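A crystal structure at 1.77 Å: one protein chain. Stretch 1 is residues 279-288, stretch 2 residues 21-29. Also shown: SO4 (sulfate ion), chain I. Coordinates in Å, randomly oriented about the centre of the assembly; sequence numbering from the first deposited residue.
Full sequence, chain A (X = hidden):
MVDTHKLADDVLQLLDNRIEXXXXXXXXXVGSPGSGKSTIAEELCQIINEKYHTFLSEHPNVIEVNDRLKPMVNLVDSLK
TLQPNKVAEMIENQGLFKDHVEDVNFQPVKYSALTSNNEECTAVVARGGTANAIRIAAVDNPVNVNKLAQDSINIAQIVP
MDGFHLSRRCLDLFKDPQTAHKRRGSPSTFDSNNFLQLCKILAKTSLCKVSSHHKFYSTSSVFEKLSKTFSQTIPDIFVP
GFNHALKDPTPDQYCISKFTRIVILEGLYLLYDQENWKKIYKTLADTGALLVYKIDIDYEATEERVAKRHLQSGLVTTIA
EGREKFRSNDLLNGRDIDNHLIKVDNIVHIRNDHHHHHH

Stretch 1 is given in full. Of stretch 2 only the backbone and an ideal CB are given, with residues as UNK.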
# COMPACT_ATOMS: atom_id res chain seq x y z
N LYS A 279 -13.17 4.46 0.85
CA LYS A 279 -13.39 3.31 1.71
C LYS A 279 -12.12 2.80 2.40
O LYS A 279 -12.20 1.99 3.32
CB LYS A 279 -14.03 2.18 0.89
CG LYS A 279 -15.32 2.60 0.18
CD LYS A 279 -15.85 1.51 -0.73
CE LYS A 279 -17.04 2.00 -1.55
NZ LYS A 279 -17.54 0.98 -2.51
N ILE A 280 -10.97 3.29 1.96
CA ILE A 280 -9.69 2.87 2.54
C ILE A 280 -9.53 3.20 4.01
O ILE A 280 -9.23 2.32 4.82
CB ILE A 280 -8.50 3.48 1.78
CG1 ILE A 280 -8.41 2.85 0.39
CG2 ILE A 280 -7.20 3.24 2.55
CD1 ILE A 280 -7.35 3.47 -0.49
N TYR A 281 -9.71 4.48 4.36
CA TYR A 281 -9.58 4.90 5.75
C TYR A 281 -10.46 4.07 6.67
O TYR A 281 -9.98 3.45 7.61
CB TYR A 281 -9.95 6.38 5.91
CG TYR A 281 -10.02 6.85 7.35
CD1 TYR A 281 -8.87 7.06 8.10
CD2 TYR A 281 -11.25 7.04 7.98
CE1 TYR A 281 -8.93 7.45 9.45
CE2 TYR A 281 -11.33 7.44 9.32
CZ TYR A 281 -10.17 7.64 10.05
OH TYR A 281 -10.24 8.02 11.37
N LYS A 282 -11.76 4.06 6.40
CA LYS A 282 -12.68 3.30 7.23
C LYS A 282 -12.30 1.83 7.32
O LYS A 282 -12.34 1.25 8.40
CB LYS A 282 -14.12 3.43 6.71
CG LYS A 282 -15.13 2.69 7.57
CD LYS A 282 -16.56 2.97 7.14
CE LYS A 282 -17.53 2.14 7.96
NZ LYS A 282 -17.38 2.39 9.42
N THR A 283 -11.93 1.22 6.20
CA THR A 283 -11.56 -0.19 6.21
C THR A 283 -10.40 -0.44 7.17
O THR A 283 -10.42 -1.39 7.94
CB THR A 283 -11.21 -0.71 4.80
OG1 THR A 283 -12.38 -0.66 3.96
CG2 THR A 283 -10.73 -2.15 4.87
N LEU A 284 -9.39 0.43 7.14
CA LEU A 284 -8.25 0.27 8.04
C LEU A 284 -8.51 0.86 9.43
O LEU A 284 -8.07 0.32 10.44
CB LEU A 284 -6.99 0.89 7.43
CG LEU A 284 -6.52 0.29 6.10
CD1 LEU A 284 -5.24 0.97 5.65
CD2 LEU A 284 -6.28 -1.21 6.26
N ALA A 285 -9.24 1.98 9.48
CA ALA A 285 -9.53 2.63 10.75
C ALA A 285 -10.40 1.74 11.63
O ALA A 285 -10.23 1.71 12.85
CB ALA A 285 -10.24 3.96 10.50
N ASP A 286 -11.31 1.00 11.02
CA ASP A 286 -12.20 0.12 11.77
C ASP A 286 -11.49 -1.03 12.49
O ASP A 286 -12.11 -1.73 13.29
CB ASP A 286 -13.30 -0.44 10.86
CG ASP A 286 -14.40 0.58 10.59
OD1 ASP A 286 -14.40 1.65 11.24
OD2 ASP A 286 -15.27 0.32 9.74
N THR A 287 -10.20 -1.23 12.22
CA THR A 287 -9.47 -2.29 12.91
C THR A 287 -9.15 -1.81 14.32
O THR A 287 -8.89 -2.62 15.21
CB THR A 287 -8.12 -2.62 12.22
OG1 THR A 287 -7.28 -1.45 12.22
CG2 THR A 287 -8.34 -3.09 10.79
N GLY A 288 -9.16 -0.50 14.51
CA GLY A 288 -8.84 0.06 15.81
C GLY A 288 -7.33 0.11 16.01
O GLY A 288 -6.84 0.37 17.11
N UNK A 21 -5.52 -7.11 20.87
CA UNK A 21 -6.70 -6.87 20.04
C UNK A 21 -6.47 -6.93 18.54
O UNK A 21 -7.40 -7.17 17.77
CB UNK A 21 -7.28 -5.50 20.39
N UNK A 22 -5.24 -6.69 18.11
CA UNK A 22 -4.94 -6.69 16.68
C UNK A 22 -3.63 -7.40 16.39
O UNK A 22 -2.63 -7.16 17.07
CB UNK A 22 -4.89 -5.26 16.15
N UNK A 23 -3.64 -8.25 15.38
CA UNK A 23 -2.44 -8.98 15.00
C UNK A 23 -1.40 -8.03 14.41
O UNK A 23 -0.20 -8.22 14.58
CB UNK A 23 -2.78 -10.09 14.00
N UNK A 24 -1.88 -7.01 13.71
CA UNK A 24 -0.97 -6.05 13.12
C UNK A 24 -1.56 -4.65 13.14
O UNK A 24 -2.77 -4.46 13.21
CB UNK A 24 -0.62 -6.46 11.69
N UNK A 25 -0.69 -3.65 13.11
CA UNK A 25 -1.14 -2.27 13.11
C UNK A 25 -0.81 -1.69 11.75
O UNK A 25 0.16 -2.10 11.12
CB UNK A 25 -0.49 -1.46 14.24
N UNK A 26 -1.63 -0.77 11.29
CA UNK A 26 -1.41 -0.16 9.98
C UNK A 26 -1.09 1.31 10.11
O UNK A 26 -1.54 1.98 11.03
CB UNK A 26 -2.64 -0.35 9.08
N UNK A 27 -0.29 1.80 9.17
CA UNK A 27 0.07 3.20 9.14
C UNK A 27 -0.21 3.70 7.74
O UNK A 27 0.20 3.07 6.76
CB UNK A 27 1.53 3.42 9.54
N UNK A 28 -0.94 4.80 7.65
CA UNK A 28 -1.23 5.42 6.37
C UNK A 28 -0.37 6.67 6.29
O UNK A 28 -0.33 7.47 7.23
CB UNK A 28 -2.72 5.74 6.21
N UNK A 29 0.36 6.82 5.18
CA UNK A 29 1.20 7.98 4.98
C UNK A 29 0.83 8.54 3.61
O UNK A 29 1.05 7.90 2.58
CB UNK A 29 2.69 7.63 5.08
S SO4 I . -17.59 -2.45 -1.21
O1 SO4 I . -16.72 -1.81 -2.21
O2 SO4 I . -17.44 -3.92 -1.30
O3 SO4 I . -17.21 -2.00 0.14
O4 SO4 I . -19.00 -2.08 -1.47

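The last five positions of stretch 2 form a strand that runs nearly antiparallel to the helix of stretch 1: the angle between their directions is 155° and the axes approach to 9.8 Å. In a strand successive CB atoms point to alternate sides, so 26 and 28 face the helix.

Position 21 directs CA-to-CB toward stretch 1, yet no atom there lies within 5.5 Å of the ideal CB. Open space of this kind selects little, and many polar or small residues would suit. The residue is Asp 21, which makes no contact across the stretches.

Position 22 also points toward stretch 1, and its ideal CB lies 4.9 Å from Thr 287 O, a carbonyl at the turn spanning Ala 285 to Gly 288. A donor two bonds or more beyond CB, such as asparagine, histidine or glutamine, could reach it; a serine or threonine hydroxyl would fall short. It is Asn 22, with chi1 in the m well. Asn 22 ND2 donates to Thr 287 O at 2.7 Å with an N-H...acceptor angle of 154°, tying the turn to the segment before the strand.

Positions 23 and 24 are out of reach of stretch 1, so it sets no preference for their side chains. They are Tyr 23 and Arg 24, both hydrogen-bonded through their side chains elsewhere in the structure. The backbone of 24 does serve the contact: a water donates to Arg 24 O at 2.8 Å and to Thr 287 OG1 at 3.1 Å, bridging the stretches.

Position 25 points sideways and has extended angles (-111/149), which beta-branched residues tolerate well. It is Val 25, without contact to stretch 1.

Position 26 points toward the helix where the backbones are close, its CA 7.1 Å from the CA of Leu 284. The ideal CB is already 4.5 Å from Leu 284 CD1, so a small or medium apolar residue such as alanine, cysteine or valine is plausible. The residue is Cys 26, whose SG packs 4.1 Å from Leu 284 CD2.

Position 27 points away, leaving its choice to other surroundings; Val 27 occupies it.

Position 28 faces the helix again, but across a wider gap: its CA is 8.4 Å from the CA of Tyr 281, and the ideal CB is 5.4 Å from Leu 284 CD1. A longer apolar chain, isoleucine, leucine or methionine, would bridge it. Ile 28, in the m, t rotamer, brings CD1 to 4.0 Å from Leu 284 CD1 and 4.3 Å from Ile 280 CG2.

Position 29 is out of reach, and Leu 29 packs nothing against stretch 1.

Stretch 2 (21-29) DNYRVCVIL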
# COMPACT_ATOMS: atom_id res chain seq x y z
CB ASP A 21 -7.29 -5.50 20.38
CG ASP A 21 -7.69 -5.39 21.84
OD1 ASP A 21 -8.55 -6.19 22.27
OD2 ASP A 21 -7.16 -4.50 22.54
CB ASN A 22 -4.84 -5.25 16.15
CG ASN A 22 -6.14 -4.48 16.27
OD1 ASN A 22 -6.40 -3.82 17.28
ND2 ASN A 22 -6.97 -4.57 15.23
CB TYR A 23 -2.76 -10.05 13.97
CG TYR A 23 -1.58 -10.97 13.72
CD1 TYR A 23 -1.19 -11.89 14.69
CD2 TYR A 23 -0.83 -10.88 12.55
CE1 TYR A 23 -0.09 -12.70 14.50
CE2 TYR A 23 0.28 -11.69 12.35
CZ TYR A 23 0.64 -12.60 13.33
OH TYR A 23 1.73 -13.41 13.14
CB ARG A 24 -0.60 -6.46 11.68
CG ARG A 24 -1.75 -7.05 10.88
CD ARG A 24 -1.35 -7.39 9.44
NE ARG A 24 -0.25 -8.34 9.35
CZ ARG A 24 -0.18 -9.35 8.48
NH1 ARG A 24 -1.17 -9.55 7.62
NH2 ARG A 24 0.88 -10.14 8.45
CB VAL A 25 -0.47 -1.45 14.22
CG1 VAL A 25 -0.81 -2.04 15.58
CG2 VAL A 25 1.03 -1.42 14.01
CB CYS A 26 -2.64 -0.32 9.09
SG CYS A 26 -2.98 -2.03 8.59
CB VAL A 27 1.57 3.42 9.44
CG1 VAL A 27 1.89 4.92 9.36
CG2 VAL A 27 1.91 2.87 10.82
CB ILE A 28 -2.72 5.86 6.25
CG1 ILE A 28 -3.59 4.64 5.92
CG2 ILE A 28 -2.86 6.92 5.14
CD1 ILE A 28 -5.09 4.95 5.90
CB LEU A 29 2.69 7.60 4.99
CG LEU A 29 3.65 8.74 4.68
CD1 LEU A 29 3.44 9.88 5.68
CD2 LEU A 29 5.09 8.23 4.74
O HOH W 1 -4.59 -2.93 11.67
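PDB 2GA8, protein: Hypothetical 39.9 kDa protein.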